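Fucolectin-related protein (Streptococcus pneumoniae, PDB 2WMF) probably hydrolyses blood-group carbohydrate antigens of the host, as the catalytic module of a family 98 glycoside hydrolase. Local coordinates at residues N51-G56 with V102-E107; N57-A62 with I76-A81; W63-E68 with T298-D303; G145-E150 with V289-C294. One frame throughout, in Å; residues are numbered along the deposited sequence.

Interaction 1: residues N51-G56 with V102-E107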
loop_
_atom_site.group_PDB
_atom_site.type_symbol
_atom_site.label_atom_id
_atom_site.label_comp_id
_atom_site.label_asym_id
_atom_site.label_seq_id
_atom_site.Cartn_x
_atom_site.Cartn_y
_atom_site.Cartn_z
ATOM N N ASN A 51 20.891 17.833 -13.403
ATOM C CA ASN A 51 21.542 17.270 -12.211
ATOM C C ASN A 51 21.424 15.737 -12.088
ATOM O O ASN A 51 21.784 15.142 -11.045
ATOM C CB ASN A 51 21.019 17.960 -10.920
ATOM C CG ASN A 51 19.637 17.489 -10.500
ATOM O OD1 ASN A 51 19.220 17.672 -9.341
ATOM N ND2 ASN A 51 18.919 16.878 -11.428
ATOM N N GLY A 52 20.897 15.105 -13.131
ATOM C CA GLY A 52 20.677 13.670 -13.134
ATOM C C GLY A 52 19.398 13.163 -12.491
ATOM O O GLY A 52 19.257 11.938 -12.348
ATOM N N LEU A 53 18.474 14.049 -12.090
ATOM C CA LEU A 53 17.144 13.620 -11.519
ATOM C C LEU A 53 15.939 14.353 -12.131
ATOM O O LEU A 53 16.000 15.538 -12.465
ATOM C CB LEU A 53 17.098 13.772 -9.971
ATOM C CG LEU A 53 18.119 12.978 -9.148
ATOM C CD1 LEU A 53 18.043 13.448 -7.699
ATOM C CD2 LEU A 53 17.882 11.463 -9.242
ATOM N N TRP A 54 14.853 13.611 -12.291
ATOM C CA TRP A 54 13.604 14.096 -12.893
ATOM C C TRP A 54 12.753 14.820 -11.843
ATOM O O TRP A 54 13.023 14.749 -10.635
ATOM C CB TRP A 54 12.878 12.910 -13.523
ATOM C CG TRP A 54 11.764 13.261 -14.477
ATOM C CD1 TRP A 54 10.462 12.870 -14.380
ATOM C CD2 TRP A 54 11.860 14.050 -15.664
ATOM N NE1 TRP A 54 9.729 13.355 -15.447
ATOM C CE2 TRP A 54 10.558 14.097 -16.244
ATOM C CE3 TRP A 54 12.903 14.728 -16.289
ATOM C CZ2 TRP A 54 10.293 14.789 -17.420
ATOM C CZ3 TRP A 54 12.627 15.433 -17.468
ATOM C CH2 TRP A 54 11.334 15.462 -18.005
ATOM N N TRP A 55 11.741 15.551 -12.296
ATOM C CA TRP A 55 10.750 16.210 -11.421
ATOM C C TRP A 55 11.331 17.309 -10.525
ATOM O O TRP A 55 10.716 17.741 -9.560
ATOM C CB TRP A 55 9.963 15.142 -10.612
ATOM C CG TRP A 55 8.882 14.482 -11.436
ATOM C CD1 TRP A 55 7.995 15.120 -12.253
ATOM C CD2 TRP A 55 8.636 13.084 -11.588
ATOM N NE1 TRP A 55 7.168 14.207 -12.853
ATOM C CE2 TRP A 55 7.569 12.944 -12.487
ATOM C CE3 TRP A 55 9.209 11.929 -11.040
ATOM C CZ2 TRP A 55 7.039 11.712 -12.809
ATOM C CZ3 TRP A 55 8.703 10.694 -11.411
ATOM C CH2 TRP A 55 7.621 10.605 -12.269
ATOM N N GLY A 56 12.505 17.816 -10.898
ATOM C CA GLY A 56 13.102 18.930 -10.180
ATOM C C GLY A 56 13.608 18.614 -8.784
ATOM O O GLY A 56 13.872 19.514 -8.002
ATOM N N VAL A 102 26.597 4.852 -9.346
ATOM C CA VAL A 102 27.766 5.233 -8.546
ATOM C C VAL A 102 27.696 6.690 -8.131
ATOM O O VAL A 102 27.926 7.010 -6.956
ATOM C CB VAL A 102 29.095 4.904 -9.282
ATOM C CG1 VAL A 102 30.307 5.529 -8.538
ATOM C CG2 VAL A 102 29.267 3.372 -9.434
ATOM N N LYS A 103 27.349 7.569 -9.052
ATOM C CA LYS A 103 27.098 8.983 -8.718
ATOM C C LYS A 103 26.118 9.118 -7.561
ATOM O O LYS A 103 26.353 9.836 -6.613
ATOM C CB LYS A 103 26.582 9.761 -9.953
ATOM C CG LYS A 103 26.230 11.230 -9.696
ATOM C CD LYS A 103 25.411 11.783 -10.866
ATOM C CE LYS A 103 24.812 13.143 -10.565
ATOM N NZ LYS A 103 25.764 14.247 -10.867
ATOM N N MET A 104 24.982 8.424 -7.658
ATOM C CA MET A 104 23.953 8.530 -6.643
ATOM C C MET A 104 24.368 7.883 -5.309
ATOM O O MET A 104 24.049 8.392 -4.232
ATOM C CB MET A 104 22.627 7.959 -7.171
ATOM C CG MET A 104 22.096 8.750 -8.353
ATOM S SD MET A 104 21.937 10.538 -8.116
ATOM C CE MET A 104 20.986 10.724 -6.616
ATOM N N LEU A 105 25.094 6.776 -5.399
ATOM C CA LEU A 105 25.656 6.114 -4.211
ATOM C C LEU A 105 26.649 7.021 -3.476
ATOM O O LEU A 105 26.588 7.160 -2.253
ATOM C CB LEU A 105 26.312 4.798 -4.578
ATOM C CG LEU A 105 25.320 3.619 -4.855
ATOM C CD1 LEU A 105 26.019 2.489 -5.594
ATOM C CD2 LEU A 105 24.681 3.112 -3.536
ATOM N N GLU A 106 27.515 7.662 -4.239
ATOM C CA GLU A 106 28.469 8.613 -3.657
ATOM C C GLU A 106 27.768 9.741 -2.891
ATOM O O GLU A 106 28.132 10.077 -1.758
ATOM C CB GLU A 106 29.371 9.192 -4.755
ATOM C CG GLU A 106 30.445 8.217 -5.231
ATOM C CD GLU A 106 31.582 8.038 -4.219
ATOM O OE1 GLU A 106 32.072 9.056 -3.706
ATOM O OE2 GLU A 106 31.955 6.895 -3.921
ATOM N N GLU A 107 26.743 10.306 -3.521
ATOM C CA GLU A 107 26.001 11.396 -2.910
ATOM C C GLU A 107 25.272 10.898 -1.656
ATOM O O GLU A 107 25.321 11.547 -0.605
ATOM C CB GLU A 107 25.066 11.978 -3.959
ATOM C CG GLU A 107 24.455 13.244 -3.627
ATOM C CD GLU A 107 23.542 13.710 -4.764
ATOM O OE1 GLU A 107 23.737 13.282 -5.936
ATOM O OE2 GLU A 107 22.631 14.507 -4.475
HETATM O O HOH W 1 22.052 15.225 -8.186
#
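Lys103 and Met104 offer successive points of contact to the loop 51-56, which follows the first strand of an eight-stranded (beta/alpha)8 barrel. Both residues lie on helix 95-111, the helix between strands 74-79 and 115-121 on the outside of that barrel. Lys103 comes first. Its CG is anti to the backbone N (chi1 177°), and the chain runs extended as far as CE, which lies 3.7 Å from the backbone O of Asn51. A lysine suits this exposed edge of the contact, since its long chain can set a methylene against the loop. Gly52, beside it, has a positive phi of 84°, a conformation that glycine takes with little strain, and its O is hydrogen-bonded to Trp100 NE1. Met104 is next, and buried. Its chain is folded at chi2 and chi3, and it meets Leu53 tip to tip, with CE 4.1 Å from Leu53 CD2 and 4.2 Å from Leu53 CD1; a flexible thioether can follow the branched leucine end closely. One turn on from Lys103, Glu107 reaches the loop only through water. That water donates to Asn51 O at 2.9 Å and, weakly, to Glu107 OE1 at 3.4 Å.

Interaction 2: residues N57-A62 with I76-A81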
loop_
_atom_site.group_PDB
_atom_site.type_symbol
_atom_site.label_atom_id
_atom_site.label_comp_id
_atom_site.label_asym_id
_atom_site.label_seq_id
_atom_site.Cartn_x
_atom_site.Cartn_y
_atom_site.Cartn_z
ATOM N N ASN A 57 13.739 17.328 -8.474
ATOM C CA ASN A 57 14.091 16.918 -7.137
ATOM C C ASN A 57 15.596 16.720 -6.968
ATOM O O ASN A 57 16.355 16.580 -7.938
ATOM C CB ASN A 57 13.312 15.623 -6.814
ATOM C CG ASN A 57 11.804 15.853 -6.690
ATOM O OD1 ASN A 57 11.376 16.954 -6.356
ATOM N ND2 ASN A 57 11.001 14.798 -6.892
ATOM N N THR A 58 16.007 16.701 -5.702
ATOM C CA THR A 58 17.382 16.337 -5.312
ATOM C C THR A 58 17.364 15.240 -4.234
ATOM O O THR A 58 16.385 15.095 -3.534
ATOM C CB THR A 58 18.171 17.565 -4.760
ATOM O OG1 THR A 58 17.597 18.075 -3.527
ATOM C CG2 THR A 58 18.228 18.646 -5.810
ATOM N N LEU A 59 18.477 14.515 -4.071
ATOM C CA LEU A 59 18.589 13.533 -2.993
ATOM C C LEU A 59 18.488 14.194 -1.623
ATOM O O LEU A 59 17.761 13.702 -0.730
ATOM C CB LEU A 59 19.885 12.732 -3.148
ATOM C CG LEU A 59 20.079 11.564 -2.197
ATOM C CD1 LEU A 59 18.953 10.553 -2.317
ATOM C CD2 LEU A 59 21.432 10.907 -2.520
ATOM N N LYS A 60 19.233 15.304 -1.418
ATOM C CA LYS A 60 19.176 16.024 -0.162
ATOM C C LYS A 60 17.725 16.452 0.150
ATOM O O LYS A 60 17.237 16.291 1.265
ATOM C CB LYS A 60 20.124 17.239 -0.213
ATOM C CG LYS A 60 20.149 18.049 1.039
ATOM C CD LYS A 60 21.402 18.969 1.023
ATOM C CE LYS A 60 21.502 19.753 2.289
ATOM N NZ LYS A 60 20.463 20.820 2.345
ATOM N N GLY A 61 17.018 16.954 -0.857
ATOM C CA GLY A 61 15.635 17.383 -0.666
ATOM C C GLY A 61 14.681 16.239 -0.340
ATOM O O GLY A 61 13.741 16.416 0.449
ATOM N N ALA A 62 14.925 15.096 -0.952
ATOM C CA ALA A 62 14.111 13.899 -0.696
ATOM C C ALA A 62 14.219 13.510 0.779
ATOM O O ALA A 62 13.224 13.183 1.425
ATOM C CB ALA A 62 14.551 12.738 -1.576
ATOM N N ILE A 76 15.200 5.851 0.542
ATOM C CA ILE A 76 15.002 6.430 -0.770
ATOM C C ILE A 76 15.285 5.402 -1.871
ATOM O O ILE A 76 16.343 4.739 -1.901
ATOM C CB ILE A 76 15.898 7.674 -0.987
ATOM C CG1 ILE A 76 15.638 8.721 0.110
ATOM C CG2 ILE A 76 15.678 8.254 -2.388
ATOM C CD1 ILE A 76 14.178 9.206 0.215
ATOM N N GLU A 77 14.325 5.259 -2.776
ATOM C CA GLU A 77 14.479 4.384 -3.955
ATOM C C GLU A 77 15.109 5.222 -5.079
ATOM O O GLU A 77 14.748 6.383 -5.273
ATOM C CB GLU A 77 13.110 3.852 -4.431
ATOM C CG GLU A 77 13.155 3.338 -5.889
ATOM C CD GLU A 77 11.813 3.041 -6.510
ATOM O OE1 GLU A 77 10.953 2.471 -5.838
ATOM O OE2 GLU A 77 11.615 3.333 -7.734
ATOM N N LEU A 78 16.109 4.640 -5.736
ATOM C CA LEU A 78 16.793 5.267 -6.842
ATOM C C LEU A 78 16.510 4.477 -8.094
ATOM O O LEU A 78 16.990 3.390 -8.250
ATOM C CB LEU A 78 18.304 5.340 -6.589
ATOM C CG LEU A 78 18.737 6.294 -5.454
ATOM C CD1 LEU A 78 20.234 6.003 -5.105
ATOM C CD2 LEU A 78 18.570 7.773 -5.822
ATOM N N HIS A 79 15.700 5.059 -8.981
ATOM C CA HIS A 79 15.273 4.437 -10.222
ATOM C C HIS A 79 15.982 5.154 -11.389
ATOM O O HIS A 79 15.824 6.355 -11.554
ATOM C CB HIS A 79 13.738 4.561 -10.406
ATOM C CG HIS A 79 13.180 3.642 -11.460
ATOM N ND1 HIS A 79 13.816 3.392 -12.664
ATOM C CD2 HIS A 79 12.043 2.907 -11.476
ATOM C CE1 HIS A 79 13.088 2.522 -13.358
ATOM N NE2 HIS A 79 12.018 2.201 -12.651
ATOM N N PRO A 80 16.772 4.415 -12.176
ATOM C CA PRO A 80 17.569 5.096 -13.191
ATOM C C PRO A 80 16.725 5.752 -14.282
ATOM O O PRO A 80 17.177 6.723 -14.889
ATOM C CB PRO A 80 18.472 3.979 -13.749
ATOM C CG PRO A 80 17.710 2.691 -13.472
ATOM C CD PRO A 80 16.991 2.951 -12.170
ATOM N N ALA A 81 15.514 5.235 -14.510
ATOM C CA ALA A 81 14.511 5.947 -15.332
ATOM C C ALA A 81 15.095 6.420 -16.674
ATOM O O ALA A 81 15.509 5.586 -17.461
ATOM C CB ALA A 81 13.890 7.109 -14.537
#
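Leu59, from the first turn of helix 59-64, lies slantwise across Ile76 of strand 74-79. The CA-CB bond of Leu59 does not itself point at the strand. With CG anti to the backbone N (chi1 -173°), however, the branch swings inward, and CD1 comes to 4.0 Å from Ile76 CG2. The same methyl is 4.5 Å from Leu78 CD2, so it lies near the ends of two residues that share one face of the strand.

Ile76 points at the helix and uses both of its arms. CG2 serves Leu59, while CG1 lies beside the backbone N (chi1 -57°) and carries CD1 off to one side, at about a right angle to CG2, to 4.0 Å from Ala62 CB. The beta-branched isoleucine suits a strand and covers two helix positions at once. Alanine suits the position one turn after Leu59, because its short side chain lets the helix backbone come close: the CA atoms of Ala62 and Ile76 are nearest each other across the contact.

No hydrogen bond joins the two segments; the cohesion is apolar and fully buried. At the helix start, Thr58 is the N-cap and its OG1 accepts from Gly61 N at 3.0 Å (148° at the hydrogen). Glycine fits there, since the threonine hydroxyl occupies the space beside its CA. Leu44 of strand 39-45 touches both Leu59 and Ile76, adding to the helix-on-sheet packing of the barrel's first beta-alpha-beta unit.

Interaction 3: residues W63-E68 with T298-D303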
loop_
_atom_site.group_PDB
_atom_site.type_symbol
_atom_site.label_atom_id
_atom_site.label_comp_id
_atom_site.label_asym_id
_atom_site.label_seq_id
_atom_site.Cartn_x
_atom_site.Cartn_y
_atom_site.Cartn_z
ATOM N N TRP A 63 15.450 13.472 1.312
ATOM C CA TRP A 63 15.616 13.065 2.713
ATOM C C TRP A 63 15.103 14.170 3.649
ATOM O O TRP A 63 14.489 13.888 4.687
ATOM C CB TRP A 63 17.063 12.681 2.977
ATOM C CG TRP A 63 17.283 11.898 4.223
ATOM C CD1 TRP A 63 18.146 12.219 5.218
ATOM C CD2 TRP A 63 16.724 10.628 4.567
ATOM N NE1 TRP A 63 18.138 11.238 6.189
ATOM C CE2 TRP A 63 17.265 10.254 5.811
ATOM C CE3 TRP A 63 15.803 9.776 3.952
ATOM C CZ2 TRP A 63 16.910 9.062 6.461
ATOM C CZ3 TRP A 63 15.431 8.608 4.597
ATOM C CH2 TRP A 63 15.983 8.257 5.840
ATOM N N GLU A 64 15.274 15.433 3.259
ATOM C CA GLU A 64 14.651 16.543 4.015
ATOM C C GLU A 64 13.131 16.421 4.119
ATOM O O GLU A 64 12.545 16.839 5.117
ATOM C CB GLU A 64 15.054 17.906 3.448
ATOM C CG GLU A 64 16.528 18.200 3.749
ATOM C CD GLU A 64 17.067 19.450 3.098
ATOM O OE1 GLU A 64 16.351 20.044 2.247
ATOM O OE2 GLU A 64 18.232 19.834 3.428
ATOM N N ALA A 65 12.517 15.812 3.115
ATOM C CA ALA A 65 11.063 15.654 3.073
ATOM C C ALA A 65 10.524 14.639 4.088
ATOM O O ALA A 65 9.336 14.621 4.406
ATOM C CB ALA A 65 10.623 15.232 1.640
ATOM N N ILE A 66 11.408 13.757 4.573
ATOM C CA ILE A 66 11.002 12.653 5.449
ATOM C C ILE A 66 11.027 13.179 6.890
ATOM O O ILE A 66 12.124 13.616 7.391
ATOM C CB ILE A 66 11.923 11.433 5.337
ATOM C CG1 ILE A 66 12.120 10.968 3.881
ATOM C CG2 ILE A 66 11.423 10.321 6.260
ATOM C CD1 ILE A 66 10.851 10.660 3.066
ATOM N N PRO A 67 9.854 13.197 7.557
ATOM C CA PRO A 67 9.865 13.714 8.927
ATOM C C PRO A 67 10.823 12.966 9.839
ATOM O O PRO A 67 11.095 11.784 9.637
ATOM C CB PRO A 67 8.428 13.531 9.390
ATOM C CG PRO A 67 7.630 13.460 8.153
ATOM C CD PRO A 67 8.494 12.837 7.107
ATOM N N GLU A 68 11.320 13.662 10.859
ATOM C CA GLU A 68 12.343 13.066 11.710
ATOM C C GLU A 68 11.895 11.785 12.411
ATOM O O GLU A 68 12.691 10.867 12.559
ATOM C CB GLU A 68 12.820 14.076 12.732
ATOM C CG GLU A 68 13.763 15.115 12.159
ATOM C CD GLU A 68 14.933 14.577 11.316
ATOM O OE1 GLU A 68 15.766 13.755 11.824
ATOM O OE2 GLU A 68 15.027 15.038 10.157
ATOM N N THR A 298 2.494 11.624 -5.511
ATOM C CA THR A 298 2.576 10.881 -4.236
ATOM C C THR A 298 3.792 11.268 -3.366
ATOM O O THR A 298 3.858 10.820 -2.216
ATOM C CB THR A 298 2.557 9.338 -4.452
ATOM O OG1 THR A 298 3.602 8.939 -5.341
ATOM C CG2 THR A 298 1.230 8.858 -5.059
ATOM N N PHE A 299 4.745 12.032 -3.887
ATOM C CA PHE A 299 5.942 12.369 -3.112
ATOM C C PHE A 299 6.319 13.833 -3.150
ATOM O O PHE A 299 6.088 14.544 -2.185
ATOM C CB PHE A 299 7.123 11.453 -3.511
ATOM C CG PHE A 299 8.385 11.670 -2.705
ATOM C CD1 PHE A 299 8.338 11.964 -1.316
ATOM C CD2 PHE A 299 9.624 11.552 -3.325
ATOM C CE1 PHE A 299 9.506 12.154 -0.591
ATOM C CE2 PHE A 299 10.794 11.743 -2.612
ATOM C CZ PHE A 299 10.731 12.040 -1.238
ATOM N N MET A 300 6.830 14.314 -4.292
ATOM C CA MET A 300 7.526 15.625 -4.294
ATOM C C MET A 300 7.763 16.063 -5.753
ATOM O O MET A 300 8.053 15.250 -6.608
ATOM C CB MET A 300 8.874 15.467 -3.554
ATOM C CG MET A 300 9.558 16.661 -3.098
ATOM S SD MET A 300 10.990 16.237 -2.019
ATOM C CE MET A 300 12.092 15.411 -3.138
ATOM N N THR A 301 7.660 17.371 -5.994
ATOM C CA THR A 301 8.203 17.984 -7.195
ATOM C C THR A 301 8.931 19.254 -6.749
ATOM O O THR A 301 8.514 19.963 -5.796
ATOM C CB THR A 301 7.136 18.319 -8.285
ATOM O OG1 THR A 301 6.270 19.348 -7.806
ATOM C CG2 THR A 301 6.329 16.987 -8.723
ATOM N N ASN A 302 10.023 19.529 -7.433
ATOM C CA ASN A 302 10.871 20.709 -7.141
ATOM C C ASN A 302 11.243 20.796 -5.647
ATOM O O ASN A 302 11.343 21.890 -5.050
ATOM C CB ASN A 302 10.171 21.982 -7.625
ATOM C CG ASN A 302 10.027 22.012 -9.118
ATOM O OD1 ASN A 302 10.873 21.468 -9.844
ATOM N ND2 ASN A 302 8.931 22.600 -9.597
ATOM N N ASP A 303 11.485 19.613 -5.061
ATOM C CA ASP A 303 11.792 19.450 -3.639
ATOM C C ASP A 303 10.725 19.972 -2.666
ATOM O O ASP A 303 10.974 20.156 -1.479
ATOM C CB ASP A 303 13.177 20.070 -3.333
ATOM C CG ASP A 303 14.344 19.159 -3.719
ATOM O OD1 ASP A 303 14.137 17.959 -3.981
ATOM O OD2 ASP A 303 15.504 19.644 -3.735
#
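Ala65 fits its single methyl against two side chains of segment 298-303: CB is 3.8 Å from Met300 SD and 4.0 Å from Phe299 CE1. This is the tight part of the contact, and a small residue suits it, because the backbone at Ala65 can approach the sulfur and the ring together. Ile66 adds a second touch to the same ring corner, its CD1 lying 4.2 Å from Phe299 CE1, with the two side chains crossing at about a right angle.

With CG of Phe299 anti to the backbone N (chi1 -177°), the end of the ring comes nearer to segment 63-68 than its CA-CB bond alone would suggest. Its own neighbour steadies it: Met300 CB sits 3.9 Å above one face, offset toward the rim. The methionine is extended at chi1 (-163°) and chi2 (171°), which carries SD, a soft and polarisable atom, to the alanine methyl; the bend at chi3 turns CE alone.

The polar side is looser. Glu64, exposed, and Asp303 bring like charges no nearer than 6.1 Å, between Glu64 OE1 and Asp303 OD2. Acidic residues suit these two places because each carboxylate has a partner elsewhere, Glu64 in a salt bridge to Lys60 and Asp303 in a hydrogen bond with Thr58.

Around the apolar patch, Ile66 also packs on Phe309 of helix 307-322 and Ala74 of strand 74-79. Thr301, next along strand 300-301, touches Ile515 and Ser516 of helix 506-517 and bonds through OG1 to Ala512 O.

Interaction 4: residues G145-E150 with V289-C294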
loop_
_atom_site.group_PDB
_atom_site.type_symbol
_atom_site.label_atom_id
_atom_site.label_comp_id
_atom_site.label_asym_id
_atom_site.label_seq_id
_atom_site.Cartn_x
_atom_site.Cartn_y
_atom_site.Cartn_z
ATOM N N GLY A 145 19.802 -2.376 -0.350
ATOM C CA GLY A 145 19.200 -3.419 -1.166
ATOM C C GLY A 145 18.857 -2.936 -2.551
ATOM O O GLY A 145 19.270 -1.850 -2.987
ATOM N N VAL A 146 18.071 -3.761 -3.243
ATOM C CA VAL A 146 17.728 -3.503 -4.640
ATOM C C VAL A 146 16.262 -3.884 -4.896
ATOM O O VAL A 146 15.683 -4.654 -4.142
ATOM C CB VAL A 146 18.643 -4.247 -5.630
ATOM C CG1 VAL A 146 20.084 -3.785 -5.416
ATOM C CG2 VAL A 146 18.524 -5.782 -5.523
ATOM N N LEU A 147 15.728 -3.376 -6.000
ATOM C CA LEU A 147 14.346 -3.602 -6.409
ATOM C C LEU A 147 14.254 -4.161 -7.831
ATOM O O LEU A 147 15.035 -3.775 -8.723
ATOM C CB LEU A 147 13.562 -2.316 -6.373
ATOM C CG LEU A 147 13.349 -1.692 -4.991
ATOM C CD1 LEU A 147 14.018 -0.328 -4.876
ATOM C CD2 LEU A 147 11.830 -1.663 -4.670
ATOM N N ASN A 148 13.292 -5.082 -7.987
ATOM C CA ASN A 148 12.805 -5.535 -9.268
ATOM C C ASN A 148 11.351 -5.064 -9.314
ATOM O O ASN A 148 10.558 -5.388 -8.416
ATOM C CB ASN A 148 12.861 -7.053 -9.311
ATOM C CG ASN A 148 12.351 -7.655 -10.612
ATOM O OD1 ASN A 148 11.912 -6.940 -11.513
ATOM N ND2 ASN A 148 12.430 -8.987 -10.722
ATOM N N ILE A 149 11.002 -4.326 -10.352
ATOM C CA ILE A 149 9.678 -3.710 -10.453
ATOM C C ILE A 149 9.062 -3.950 -11.816
ATOM O O ILE A 149 9.673 -3.597 -12.805
ATOM C CB ILE A 149 9.766 -2.156 -10.207
ATOM C CG1 ILE A 149 10.368 -1.831 -8.839
ATOM C CG2 ILE A 149 8.356 -1.509 -10.265
ATOM C CD1 ILE A 149 10.473 -0.324 -8.524
ATOM N N GLU A 150 7.864 -4.555 -11.842
ATOM C CA GLU A 150 6.944 -4.529 -13.003
ATOM C C GLU A 150 7.379 -5.385 -14.197
ATOM O O GLU A 150 8.149 -4.943 -15.029
ATOM C CB GLU A 150 6.685 -3.116 -13.520
ATOM C CG GLU A 150 5.588 -3.063 -14.571
ATOM C CD GLU A 150 5.413 -1.632 -15.103
ATOM O OE1 GLU A 150 5.210 -0.672 -14.301
ATOM O OE2 GLU A 150 5.542 -1.465 -16.341
ATOM N N VAL A 289 5.943 -3.107 4.179
ATOM C CA VAL A 289 6.737 -2.323 3.255
ATOM C C VAL A 289 5.790 -1.578 2.300
ATOM O O VAL A 289 4.954 -2.192 1.694
ATOM C CB VAL A 289 7.739 -3.220 2.448
ATOM C CG1 VAL A 289 8.434 -2.379 1.362
ATOM C CG2 VAL A 289 8.740 -3.881 3.413
ATOM N N TYR A 290 5.977 -0.271 2.189
ATOM C CA TYR A 290 5.085 0.633 1.432
ATOM C C TYR A 290 5.892 1.476 0.455
ATOM O O TYR A 290 6.848 2.171 0.859
ATOM C CB TYR A 290 4.326 1.546 2.402
ATOM C CG TYR A 290 3.589 0.833 3.515
ATOM C CD1 TYR A 290 2.239 0.525 3.398
ATOM C CD2 TYR A 290 4.227 0.519 4.713
ATOM C CE1 TYR A 290 1.559 -0.107 4.428
ATOM C CE2 TYR A 290 3.566 -0.129 5.750
ATOM C CZ TYR A 290 2.218 -0.435 5.606
ATOM O OH TYR A 290 1.536 -1.062 6.628
ATOM N N ASN A 291 5.499 1.414 -0.820
ATOM C CA ASN A 291 6.098 2.152 -1.900
ATOM C C ASN A 291 4.963 2.762 -2.734
ATOM O O ASN A 291 3.837 2.328 -2.595
ATOM C CB ASN A 291 6.978 1.201 -2.754
ATOM C CG ASN A 291 8.058 1.902 -3.570
ATOM O OD1 ASN A 291 8.106 3.133 -3.721
ATOM N ND2 ASN A 291 8.979 1.068 -4.105
ATOM N N PHE A 292 5.278 3.743 -3.584
ATOM C CA PHE A 292 4.262 4.561 -4.248
ATOM C C PHE A 292 4.699 5.066 -5.611
ATOM O O PHE A 292 5.880 5.382 -5.822
ATOM C CB PHE A 292 3.896 5.790 -3.396
ATOM C CG PHE A 292 3.406 5.403 -2.047
ATOM C CD1 PHE A 292 2.057 5.146 -1.827
ATOM C CD2 PHE A 292 4.315 5.173 -1.017
ATOM C CE1 PHE A 292 1.603 4.724 -0.588
ATOM C CE2 PHE A 292 3.878 4.728 0.246
ATOM C CZ PHE A 292 2.515 4.476 0.441
ATOM N N GLU A 293 3.719 5.161 -6.500
ATOM C CA GLU A 293 3.802 5.970 -7.717
ATOM C C GLU A 293 2.436 6.625 -7.890
ATOM O O GLU A 293 1.492 6.225 -7.246
ATOM C CB GLU A 293 4.066 5.068 -8.941
ATOM C CG GLU A 293 5.345 4.294 -8.929
ATOM C CD GLU A 293 5.646 3.545 -10.254
ATOM O OE1 GLU A 293 5.336 4.092 -11.351
ATOM O OE2 GLU A 293 6.187 2.412 -10.185
ATOM N N CYS A 294 2.295 7.623 -8.762
ATOM C CA CYS A 294 3.367 8.398 -9.425
ATOM C C CYS A 294 3.859 9.541 -8.514
ATOM O O CYS A 294 3.056 10.363 -8.040
ATOM C CB CYS A 294 2.813 9.022 -10.691
ATOM S SG CYS A 294 3.978 10.132 -11.557
#
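Leu147 and Asn291 meet across the interior of a barrel, a sparse contact between inward-pointing side chains of strands that are not neighbours. The CA atoms nearest each other, those of Ile149 and Asn291, are still 11.0 Å apart, so the backbones share no hydrogen bond and only side-chain ends touch. Leu147 CD2 lies 4.0 Å from Asn291 ND2, a methyl set against an amide nitrogen. That amide is fixed by other partners: ND2 donates to Glu77 OE1, and OD1 accepts from Phe292 N at 2.9 Å, strongly bent at the oxygen (C=O...N 100°), the donor tilted from the carbonyl plane. Asparagine suits the site, having both a donor and an acceptor to use inside the barrel, while the apolar Leu147 also packs on Phe116 and His180.

Strands 143-149 and 289-293 are the fourth and eighth of the (beta/alpha)8 barrel, and so stand on opposite sides of it. Nearer their C-terminal ends, where enzymes of this fold carry their active sites, two further acids appear, Glu150 and Glu293. Ile149 CG2 is 4.5 Å from Glu293 OE2, and Glu150 OE1 stands 5.2 Å from that same Glu293 OE2. Lys212 forms a salt bridge with Glu150 OE1 and a long, weak ion pair with Glu293 OE2. The peptide bond joining Glu293 to Cys294 is cis, and Cys294 is the N-cap of helix 295-298.

Overall arrangement
Interactions 1, 2 and 3 cluster on the outside of the barrel around helix 59-64 and the loop before it: the centre of interaction 2 is about 6 Å from that of interaction 1 and about 10 Å from that of interaction 3. Asn57 OD1 and Asp303 N, 3.0 Å apart, probably hydrogen-bond between interactions 2 and 3, as do Trp55 O and Asn302 N, at 2.9 Å, between 1 and 3. Interaction 4 lies inside the barrel, its centre about 13 Å from that of interaction 2. Strand 74-79 connects them, packing outward on the helix while Glu77 CG comes to 3.9 Å from Leu147 CD1 in the barrel interior; the active site is expected at the C-terminal ends of the strands.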